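Local coordinates for protein chitinase A (Pteris ryukyuensis, PDB 4RL3) that probably hydrolyses the beta-1,4 glycosidic links of chitin, this chain being the family GH18 catalytic domain of a longer LysM-bearing protein, at residues S98-A101 against N102-S106; D127-S130 against T131-V135; T143-A147 against N148-S152; V180-F184 against Y185-A189. All coordinates share one frame; numbering follows the deposited sequence.

Contact 1 of 4, residues S98-A101 against N102-S106; sequences SWVA and NAVSS
Ala103, one helical turn after Trp99, presses its methyl group onto one face of the indole. CB lies 3.7 Å from the centroid of the six-membered ring and 23° off its normal, which identifies a CH-pi contact; it is set toward the rim, with CZ3 the nearest atom of the indole to CB of Ala103, at 3.4 Å. Trp99 can lie along the helix like this because CG is anti to the backbone N (chi1 -170°), and the indole is fixed from outside by NE1 bonding to Asp37. Val100 and Val104, also on the buried side, run side by side, but with CG1 of Val100 and CG2 of Val104 4.1 Å apart they touch less closely; both also pack on Gln144 of helix 131-147. The outward side has no comparable packing. There Ala101 and Ser105 are exposed, and what joins them is polar: Ala101 O takes the backbone N of Ser105 at 3.2 Å and its OG at 2.8 Å. Nearer the flank Ser106 repeats this on Asn102 O, its OG (2.7 Å) and N arriving from opposite faces of the carbonyl plane, and OG is also held by Phe49 N and Gly47 O. Ser98 OG bonds Ser95 and Asn46, and Asn102 ND2 bonds Asn46 O. Four-residue backbone bonds, such as Val104 N to Val100 O at 2.9 Å, with one apolar and one hydroxyl-lined side, mark an amphipathic outer helix of a TIM barrel.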
loop_
_atom_site.group_PDB
_atom_site.type_symbol
_atom_site.label_atom_id
_atom_site.label_comp_id
_atom_site.label_asym_id
_atom_site.label_seq_id
_atom_site.Cartn_x
_atom_site.Cartn_y
_atom_site.Cartn_z
ATOM N N SER A 98 -14.727 19.239 -4.984
ATOM C CA SER A 98 -15.583 18.228 -5.608
ATOM C C SER A 98 -14.898 16.862 -5.617
ATOM O O SER A 98 -15.552 15.837 -5.383
ATOM C CB SER A 98 -16.057 18.631 -7.005
ATOM O OG SER A 98 -14.996 18.778 -7.924
ATOM N N TRP A 99 -13.590 16.844 -5.865
ATOM C CA TRP A 99 -12.845 15.581 -5.821
ATOM C C TRP A 99 -12.929 14.992 -4.401
ATOM O O TRP A 99 -13.240 13.800 -4.217
ATOM C CB TRP A 99 -11.376 15.762 -6.282
ATOM C CG TRP A 99 -10.665 14.438 -6.470
ATOM C CD1 TRP A 99 -10.514 13.756 -7.638
ATOM C CD2 TRP A 99 -10.054 13.629 -5.451
ATOM N NE1 TRP A 99 -9.860 12.568 -7.416
ATOM C CE2 TRP A 99 -9.562 12.468 -6.086
ATOM C CE3 TRP A 99 -9.867 13.776 -4.075
ATOM C CZ2 TRP A 99 -8.903 11.456 -5.390
ATOM C CZ3 TRP A 99 -9.212 12.766 -3.376
ATOM C CH2 TRP A 99 -8.727 11.624 -4.038
ATOM N N VAL A 100 -12.654 15.824 -3.401
ATOM C CA VAL A 100 -12.671 15.360 -2.025
ATOM C C VAL A 100 -14.055 14.826 -1.640
ATOM O O VAL A 100 -14.154 13.769 -1.031
ATOM C CB VAL A 100 -12.221 16.475 -1.057
ATOM C CG1 VAL A 100 -12.531 16.110 0.386
ATOM C CG2 VAL A 100 -10.732 16.758 -1.247
ATOM N N ALA A 101 -15.124 15.535 -2.015
ATOM C CA ALA A 101 -16.459 15.080 -1.650
ATOM C C ALA A 101 -16.776 13.728 -2.273
ATOM O O ALA A 101 -17.343 12.844 -1.626
ATOM C CB ALA A 101 -17.513 16.116 -2.018
ATOM N N ASN A 102 -16.394 13.560 -3.531
ATOM C CA ASN A 102 -16.587 12.281 -4.206
ATOM C C ASN A 102 -15.713 11.161 -3.665
ATOM O O ASN A 102 -16.148 10.005 -3.592
ATOM C CB ASN A 102 -16.344 12.440 -5.705
ATOM C CG ASN A 102 -17.547 13.007 -6.438
ATOM O OD1 ASN A 102 -18.695 12.798 -6.038
ATOM N ND2 ASN A 102 -17.287 13.703 -7.531
ATOM N N ALA A 103 -14.487 11.503 -3.289
ATOM C CA ALA A 103 -13.547 10.498 -2.796
ATOM C C ALA A 103 -13.953 10.002 -1.410
ATOM O O ALA A 103 -13.987 8.796 -1.155
ATOM C CB ALA A 103 -12.146 11.078 -2.760
ATOM N N VAL A 104 -14.262 10.928 -0.507
ATOM C CA VAL A 104 -14.660 10.544 0.851
ATOM C C VAL A 104 -15.930 9.684 0.789
ATOM O O VAL A 104 -16.000 8.633 1.438
ATOM C CB VAL A 104 -14.893 11.767 1.761
ATOM C CG1 VAL A 104 -15.487 11.345 3.107
ATOM C CG2 VAL A 104 -13.571 12.511 1.964
ATOM N N SER A 105 -16.919 10.123 0.009
ATOM C CA SER A 105 -18.198 9.419 -0.065
ATOM C C SER A 105 -18.073 8.064 -0.763
ATOM O O SER A 105 -18.526 7.064 -0.235
ATOM C CB SER A 105 -19.268 10.274 -0.742
ATOM O OG SER A 105 -18.921 10.617 -2.073
ATOM N N SER A 106 -17.466 8.034 -1.944
ATOM C CA SER A 106 -17.322 6.770 -2.671
ATOM C C SER A 106 -16.449 5.754 -1.940
ATOM O O SER A 106 -16.770 4.564 -1.938
ATOM C CB SER A 106 -16.855 6.961 -4.106
ATOM O OG SER A 106 -15.520 7.423 -4.192
#

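Contact 2 of 4, residues D127-S130 against T131-V135; sequences DQVS and TSTFV
The N-terminal cap of helix 131-147 sets Ser130, the N-cap residue, against Thr133 and Phe134 in the first turn. The helical bonding starts at Ser130 O, which accepts from Phe134 N at 3.1 Å with an N-H...O angle of 171°. Its hydroxyl turns back over the helix end, OG sitting between the backbone N and the carbonyl carbon (chi1 73°), and this brings it 3.1 Å from Thr133 N and 3.0 Å from Thr133 OG1. One water joins Ser130 N to Thr133 OG1, while a second joins Val129 O to Thr131 OG1, so both flanks of the cap are bridged by solvent. The apolar side is formed by Val129. Its CG2 meets CG2 of Thr133 at 3.4 Å, tighter than ordinary van der Waals contact, as the two side chains pass each other at a slant; its CG1 lies 4.5 Å from CB of Phe134, a looser approach. The Phe134 ring itself leads away to edge-to-face contacts with Phe126 and Phe91. Val129 before the cap and Phe134 four residues after it occupy the positions of a hydrophobic staple, here a loose one, closing an N-capped helix where the loop after strand 118-123 enters it.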
loop_
_atom_site.group_PDB
_atom_site.type_symbol
_atom_site.label_atom_id
_atom_site.label_comp_id
_atom_site.label_asym_id
_atom_site.label_seq_id
_atom_site.Cartn_x
_atom_site.Cartn_y
_atom_site.Cartn_z
ATOM N N ASP A 127 1.232 14.505 -13.929
ATOM C CA ASP A 127 1.472 15.399 -15.058
ATOM C C ASP A 127 0.301 16.350 -15.331
ATOM O O ASP A 127 0.447 17.283 -16.124
ATOM C CB ASP A 127 1.795 14.566 -16.296
ATOM C CG ASP A 127 2.948 13.604 -16.059
ATOM O OD1 ASP A 127 4.027 14.071 -15.648
ATOM O OD2 ASP A 127 2.777 12.377 -16.246
ATOM N N GLN A 128 -0.845 16.117 -14.684
ATOM C CA GLN A 128 -2.072 16.893 -14.918
ATOM C C GLN A 128 -2.579 17.599 -13.654
ATOM O O GLN A 128 -3.723 18.057 -13.607
ATOM C CB GLN A 128 -3.176 15.976 -15.469
ATOM C CG GLN A 128 -2.816 15.288 -16.780
ATOM C CD GLN A 128 -3.909 14.382 -17.328
ATOM O OE1 GLN A 128 -3.718 13.744 -18.359
ATOM N NE2 GLN A 128 -5.049 14.303 -16.641
ATOM N N VAL A 129 -1.727 17.692 -12.640
ATOM C CA VAL A 129 -2.102 18.284 -11.366
ATOM C C VAL A 129 -0.895 18.907 -10.667
ATOM O O VAL A 129 0.218 18.393 -10.750
ATOM C CB VAL A 129 -2.776 17.236 -10.452
ATOM C CG1 VAL A 129 -1.783 16.184 -9.978
ATOM C CG2 VAL A 129 -3.459 17.911 -9.269
ATOM N N SER A 130 -1.116 20.011 -9.968
ATOM C CA SER A 130 -0.062 20.587 -9.140
ATOM C C SER A 130 0.111 19.775 -7.871
ATOM O O SER A 130 -0.803 19.096 -7.415
ATOM C CB SER A 130 -0.362 22.030 -8.770
ATOM O OG SER A 130 -1.388 22.103 -7.798
ATOM N N THR A 131 1.288 19.863 -7.287
ATOM C CA THR A 131 1.560 19.152 -6.053
ATOM C C THR A 131 0.670 19.655 -4.914
ATOM O O THR A 131 0.175 18.857 -4.117
ATOM C CB THR A 131 3.060 19.234 -5.722
ATOM O OG1 THR A 131 3.770 18.506 -6.733
ATOM C CG2 THR A 131 3.377 18.683 -4.335
ATOM N N SER A 132 0.449 20.966 -4.842
ATOM C CA SER A 132 -0.436 21.525 -3.822
ATOM C C SER A 132 -1.852 20.963 -3.934
ATOM O O SER A 132 -2.481 20.668 -2.924
ATOM C CB SER A 132 -0.480 23.051 -3.907
ATOM O OG SER A 132 0.745 23.622 -3.475
ATOM N N THR A 133 -2.346 20.821 -5.162
ATOM C CA THR A 133 -3.682 20.282 -5.390
ATOM C C THR A 133 -3.758 18.829 -4.939
ATOM O O THR A 133 -4.678 18.456 -4.225
ATOM C CB THR A 133 -4.113 20.433 -6.853
ATOM O OG1 THR A 133 -4.284 21.828 -7.145
ATOM C CG2 THR A 133 -5.413 19.689 -7.121
ATOM N N PHE A 134 -2.774 18.025 -5.336
ATOM C CA PHE A 134 -2.712 16.628 -4.911
ATOM C C PHE A 134 -2.690 16.499 -3.386
ATOM O O PHE A 134 -3.459 15.736 -2.808
ATOM C CB PHE A 134 -1.488 15.929 -5.517
ATOM C CG PHE A 134 -1.269 14.526 -5.020
ATOM C CD1 PHE A 134 -2.150 13.514 -5.357
ATOM C CD2 PHE A 134 -0.189 14.220 -4.201
ATOM C CE1 PHE A 134 -1.954 12.228 -4.899
ATOM C CE2 PHE A 134 0.028 12.922 -3.751
ATOM C CZ PHE A 134 -0.874 11.932 -4.084
ATOM N N VAL A 135 -1.820 17.261 -2.739
ATOM C CA VAL A 135 -1.671 17.164 -1.300
ATOM C C VAL A 135 -2.965 17.561 -0.584
ATOM O O VAL A 135 -3.388 16.903 0.367
ATOM C CB VAL A 135 -0.467 18.010 -0.812
ATOM C CG1 VAL A 135 -0.458 18.145 0.701
ATOM C CG2 VAL A 135 0.849 17.417 -1.318
HETATM O O HOH W 1 2.763 17.438 -9.345
HETATM O O HOH W 2 -3.711 21.499 -9.955
#

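Contact 3 of 4, residues T143-A147 against N148-S152; sequences TQLKA and NNVIS. With EDO (1,2-ethanediol), chain D.
Asn149 takes a positive phi (63°) and folds the chain back, so that its N reaches Lys146 O at 3.0 Å, from above the carbonyl plane, while Val150 N reaches Leu145 O at 2.9 Å, nearly in line with the carbonyl. Ile151 N adds a weak bond to the same oxygen. The positive phi and the paired bonds define the Schellman motif that ends helix 131-147 and turns the chain toward strand 153-156 of the barrel. A side-chain contact accompanies it, CD2 of Leu145 lying 3.9 Å from CG1 of Val150. Ile151 packs against the helix, its CD1 3.7 Å from CB of Leu145. Lys146 crosses Ile151 at about a right angle, its CD 3.9 Å from CG1 of Ile151, and bends at chi2 (-72°) and chi4 (74°). Its NZ bonds both oxygens of an ethanediol, probably from the crystallisation liquor, and makes a salt bridge to Asp178 as well as a bond to Val176 O. A leucine in place of Lys146 would probably leave Asp178 without this counter-charge. A water donates to Lys146 O and Ile151 O, each at 2.8 Å, bridging the last turn and the outgoing chain.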
loop_
_atom_site.group_PDB
_atom_site.type_symbol
_atom_site.label_atom_id
_atom_site.label_comp_id
_atom_site.label_asym_id
_atom_site.label_seq_id
_atom_site.Cartn_x
_atom_site.Cartn_y
_atom_site.Cartn_z
ATOM N N THR A 143 -7.984 12.843 6.347
ATOM C CA THR A 143 -8.408 13.528 7.557
ATOM C C THR A 143 -9.900 13.302 7.798
ATOM O O THR A 143 -10.317 12.984 8.920
ATOM C CB THR A 143 -8.094 15.036 7.469
ATOM O OG1 THR A 143 -6.674 15.217 7.407
ATOM C CG2 THR A 143 -8.659 15.794 8.660
ATOM N N GLN A 144 -10.700 13.417 6.745
ATOM C CA GLN A 144 -12.135 13.177 6.872
ATOM C C GLN A 144 -12.468 11.716 7.178
ATOM O O GLN A 144 -13.340 11.446 8.004
ATOM C CB GLN A 144 -12.880 13.599 5.617
ATOM C CG GLN A 144 -13.010 15.094 5.434
ATOM C CD GLN A 144 -14.063 15.465 4.398
ATOM O OE1 GLN A 144 -15.130 14.846 4.310
ATOM N NE2 GLN A 144 -13.792 16.511 3.656
ATOM N N LEU A 145 -11.810 10.764 6.513
ATOM C CA LEU A 145 -12.102 9.361 6.796
ATOM C C LEU A 145 -11.749 9.002 8.234
ATOM O O LEU A 145 -12.451 8.192 8.843
ATOM C CB LEU A 145 -11.391 8.428 5.823
ATOM C CG LEU A 145 -11.903 8.447 4.377
ATOM C CD1 LEU A 145 -10.976 7.610 3.518
ATOM C CD2 LEU A 145 -13.333 7.945 4.233
ATOM N N LYS A 146 -10.682 9.597 8.774
ATOM C CA LYS A 146 -10.318 9.398 10.173
ATOM C C LYS A 146 -11.329 10.043 11.115
ATOM O O LYS A 146 -11.801 9.395 12.061
ATOM C CB LYS A 146 -8.904 9.919 10.452
ATOM C CG LYS A 146 -7.797 9.029 9.898
ATOM C CD LYS A 146 -7.643 7.740 10.670
ATOM C CE LYS A 146 -6.474 6.910 10.153
ATOM N NZ LYS A 146 -5.155 7.481 10.564
ATOM N N ALA A 147 -11.679 11.295 10.845
ATOM C CA ALA A 147 -12.601 12.031 11.719
ATOM C C ALA A 147 -13.983 11.382 11.729
ATOM O O ALA A 147 -14.654 11.334 12.779
ATOM C CB ALA A 147 -12.694 13.481 11.285
ATOM N N ASN A 148 -14.388 10.851 10.575
ATOM C CA ASN A 148 -15.687 10.194 10.434
ATOM C C ASN A 148 -15.698 8.772 11.015
ATOM O O ASN A 148 -16.730 8.109 10.967
ATOM C CB ASN A 148 -16.107 10.132 8.957
ATOM C CG ASN A 148 -16.338 11.507 8.326
ATOM O OD1 ASN A 148 -16.381 12.547 9.004
ATOM N ND2 ASN A 148 -16.492 11.515 7.002
ATOM N N ASN A 149 -14.557 8.308 11.536
ATOM C CA ASN A 149 -14.408 6.966 12.109
ATOM C C ASN A 149 -14.620 5.845 11.092
ATOM O O ASN A 149 -15.058 4.744 11.439
ATOM C CB ASN A 149 -15.333 6.807 13.320
ATOM C CG ASN A 149 -15.145 7.925 14.327
ATOM O OD1 ASN A 149 -14.019 8.201 14.740
ATOM N ND2 ASN A 149 -16.230 8.598 14.701
ATOM N N VAL A 150 -14.269 6.122 9.838
ATOM C CA VAL A 150 -14.487 5.184 8.746
ATOM C C VAL A 150 -13.293 4.227 8.580
ATOM O O VAL A 150 -13.464 3.063 8.163
ATOM C CB VAL A 150 -14.751 5.938 7.418
ATOM C CG1 VAL A 150 -14.843 4.975 6.246
ATOM C CG2 VAL A 150 -16.026 6.761 7.510
ATOM N N ILE A 151 -12.096 4.714 8.905
ATOM C CA ILE A 151 -10.859 3.923 8.794
ATOM C C ILE A 151 -10.050 4.022 10.069
ATOM O O ILE A 151 -10.117 5.031 10.772
ATOM C CB ILE A 151 -9.962 4.388 7.620
ATOM C CG1 ILE A 151 -9.442 5.829 7.809
ATOM C CG2 ILE A 151 -10.697 4.219 6.290
ATOM C CD1 ILE A 151 -8.496 6.292 6.717
ATOM N N SER A 152 -9.289 2.965 10.351
ATOM C CA SER A 152 -8.318 2.957 11.441
ATOM C C SER A 152 -6.885 3.132 10.948
ATOM O O SER A 152 -6.022 3.495 11.731
ATOM C CB SER A 152 -8.416 1.661 12.252
ATOM O OG SER A 152 -8.088 0.511 11.498
HETATM C C1 EDO D . -4.404 7.512 14.303
HETATM O O1 EDO D . -4.627 6.466 13.361
HETATM C C2 EDO D . -4.059 8.799 13.566
HETATM O O2 EDO D . -5.195 9.294 12.848
HETATM O O HOH W 3 -10.977 6.826 12.743
#

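Contact 4 of 4, residues V180-F184 against Y185-A189; sequences VNFQF and YSYGA. With ACT (acetate ion), chain E.
Gln183 and Ser186 are joined by hydrogen bonds of two kinds to one oxygen: Gln183 O accepts OG of Ser186 at 2.7 Å, almost straight out from the carbonyl, and N of Ser186 at 3.2 Å from above the carbonyl plane. One residue on, Tyr187 N bonds Phe184 O at 3.1 Å, again from well above the plane. These three-residue spacings agree with the short 3-10 turn here. OH of Tyr185 donates to OXT of an acetate, probably from the crystallisation liquor, at 2.6 Å. The Gln183 amide is anchored apart from it, NE2 donating to Ala157 O. Among the ring contacts, CB of Gln183 makes a CH-pi contact over one face of Tyr185, 4.1 Å from the ring centroid, and the amide is turned only 24° from the ring plane. The phenol folds back beneath Gln183 because CG lies between the backbone N and the carbonyl carbon (chi1 42°). With an alanine at Tyr185, Gln183 would probably lose the ring beside its side chain, and the acetate its hydroxyl donor. Tyr187 packs alongside Phe184, whose CD1 lies in the plane of the tyrosine ring at its edge, 3.8 Å from CE2 of Tyr187. Tyr187 crosses Phe182 at about a right angle, with CE1 of Phe182 4.0 Å from CE2 of Tyr187; its OH bonds Asp160. Segment 180-184 continues from strand 179-180 into the loops at the C-terminal ends of the barrel strands, where family 18 enzymes hold their active site: Gln183 touches Asp122 of strand 118-123, Tyr185 touches Phe246 of strand 244-248, and Phe182, Phe184 and Tyr187 rest on helix 193-206.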
loop_
_atom_site.group_PDB
_atom_site.type_symbol
_atom_site.label_atom_id
_atom_site.label_comp_id
_atom_site.label_asym_id
_atom_site.label_seq_id
_atom_site.Cartn_x
_atom_site.Cartn_y
_atom_site.Cartn_z
ATOM N N VAL A 180 4.097 4.365 6.270
ATOM C CA VAL A 180 4.716 4.736 5.012
ATOM C C VAL A 180 5.210 3.449 4.356
ATOM O O VAL A 180 6.193 2.837 4.804
ATOM C CB VAL A 180 5.860 5.759 5.217
ATOM C CG1 VAL A 180 6.499 6.109 3.872
ATOM C CG2 VAL A 180 5.331 7.011 5.912
ATOM N N ASN A 181 4.495 3.034 3.310
ATOM C CA ASN A 181 4.844 1.863 2.502
ATOM C C ASN A 181 5.885 2.271 1.449
ATOM O O ASN A 181 5.582 2.321 0.259
ATOM C CB ASN A 181 3.617 1.293 1.762
ATOM C CG ASN A 181 2.615 0.564 2.661
ATOM O OD1 ASN A 181 2.655 0.612 3.903
ATOM N ND2 ASN A 181 1.677 -0.091 2.011
ATOM N N PHE A 182 7.101 2.593 1.879
ATOM C CA PHE A 182 8.108 3.037 0.936
ATOM C C PHE A 182 8.492 1.858 0.039
ATOM O O PHE A 182 8.762 0.769 0.526
ATOM C CB PHE A 182 9.341 3.602 1.647
ATOM C CG PHE A 182 10.284 4.307 0.718
ATOM C CD1 PHE A 182 11.194 3.579 -0.028
ATOM C CD2 PHE A 182 10.227 5.676 0.551
ATOM C CE1 PHE A 182 12.041 4.199 -0.910
ATOM C CE2 PHE A 182 11.078 6.307 -0.342
ATOM C CZ PHE A 182 11.988 5.565 -1.069
ATOM N N GLN A 183 8.489 2.078 -1.270
ATOM C CA GLN A 183 8.742 1.016 -2.237
ATOM C C GLN A 183 10.236 0.800 -2.484
ATOM O O GLN A 183 10.812 1.371 -3.413
ATOM C CB GLN A 183 8.062 1.337 -3.561
ATOM C CG GLN A 183 6.550 1.492 -3.469
ATOM C CD GLN A 183 5.934 1.766 -4.828
ATOM O OE1 GLN A 183 6.411 1.278 -5.850
ATOM N NE2 GLN A 183 4.886 2.574 -4.847
ATOM N N PHE A 184 10.853 -0.060 -1.682
ATOM C CA PHE A 184 12.302 -0.302 -1.792
ATOM C C PHE A 184 12.666 -1.170 -2.987
ATOM O O PHE A 184 13.835 -1.222 -3.384
ATOM C CB PHE A 184 12.841 -0.886 -0.490
ATOM C CG PHE A 184 12.903 0.123 0.620
ATOM C CD1 PHE A 184 13.936 1.058 0.674
ATOM C CD2 PHE A 184 11.912 0.180 1.590
ATOM C CE1 PHE A 184 13.979 2.007 1.682
ATOM C CE2 PHE A 184 11.965 1.117 2.609
ATOM C CZ PHE A 184 12.994 2.043 2.654
ATOM N N TYR A 185 11.659 -1.794 -3.586
ATOM C CA TYR A 185 11.833 -2.554 -4.819
ATOM C C TYR A 185 11.994 -1.652 -6.044
ATOM O O TYR A 185 12.166 -2.153 -7.159
ATOM C CB TYR A 185 10.704 -3.583 -5.002
ATOM C CG TYR A 185 9.314 -3.091 -4.660
ATOM C CD1 TYR A 185 8.821 -3.195 -3.362
ATOM C CD2 TYR A 185 8.491 -2.540 -5.627
ATOM C CE1 TYR A 185 7.549 -2.746 -3.037
ATOM C CE2 TYR A 185 7.211 -2.102 -5.321
ATOM C CZ TYR A 185 6.745 -2.199 -4.032
ATOM O OH TYR A 185 5.482 -1.762 -3.725
ATOM N N SER A 186 11.941 -0.329 -5.840
ATOM C CA SER A 186 12.344 0.646 -6.860
ATOM C C SER A 186 13.866 0.649 -7.073
ATOM O O SER A 186 14.335 1.161 -8.089
ATOM C CB SER A 186 11.878 2.058 -6.459
ATOM O OG SER A 186 12.468 2.464 -5.232
ATOM N N TYR A 187 14.632 0.119 -6.120
ATOM C CA TYR A 187 16.092 0.101 -6.234
ATOM C C TYR A 187 16.562 -1.125 -7.013
ATOM O O TYR A 187 15.772 -2.022 -7.319
ATOM C CB TYR A 187 16.755 0.199 -4.853
ATOM C CG TYR A 187 16.449 1.512 -4.171
ATOM C CD1 TYR A 187 16.851 2.720 -4.737
ATOM C CD2 TYR A 187 15.727 1.556 -2.988
ATOM C CE1 TYR A 187 16.552 3.927 -4.142
ATOM C CE2 TYR A 187 15.420 2.759 -2.379
ATOM C CZ TYR A 187 15.836 3.944 -2.952
ATOM O OH TYR A 187 15.529 5.147 -2.350
ATOM N N GLY A 188 17.847 -1.145 -7.352
ATOM C CA GLY A 188 18.369 -2.155 -8.262
ATOM C C GLY A 188 18.460 -3.559 -7.702
ATOM O O GLY A 188 18.649 -3.763 -6.500
ATOM N N ALA A 189 18.354 -4.537 -8.604
ATOM C CA ALA A 189 18.461 -5.954 -8.250
ATOM C C ALA A 189 19.825 -6.331 -7.669
ATOM O O ALA A 189 19.945 -7.336 -6.987
ATOM C CB ALA A 189 18.146 -6.818 -9.465
HETATM C C ACT E . 3.040 -0.289 -5.499
HETATM O O ACT E . 2.396 0.202 -6.461
HETATM O OXT ACT E . 4.091 -0.915 -5.792
HETATM C CH3 ACT E . 2.565 -0.147 -4.078
#

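All four contacts are local and follow one another along the chain; none encloses another, none crosses, and none spans a long loop. Contact 1 comes first, within helix 96-114. After strand 118-123, contact 2 starts helix 131-147, and contact 3 ends it, their centres about 23 Å apart, so these two mark both ends of a single helix. Contact 3 also touches contact 1, with Leu145 CD2 3.9 Å from Val104 O, tying neighbouring outer helices together. Contact 4 follows strand 179-180; its centre lies about 30 Å from that of contact 1, on the opposite side of the chain's centre, among loops leading to helix 193-206.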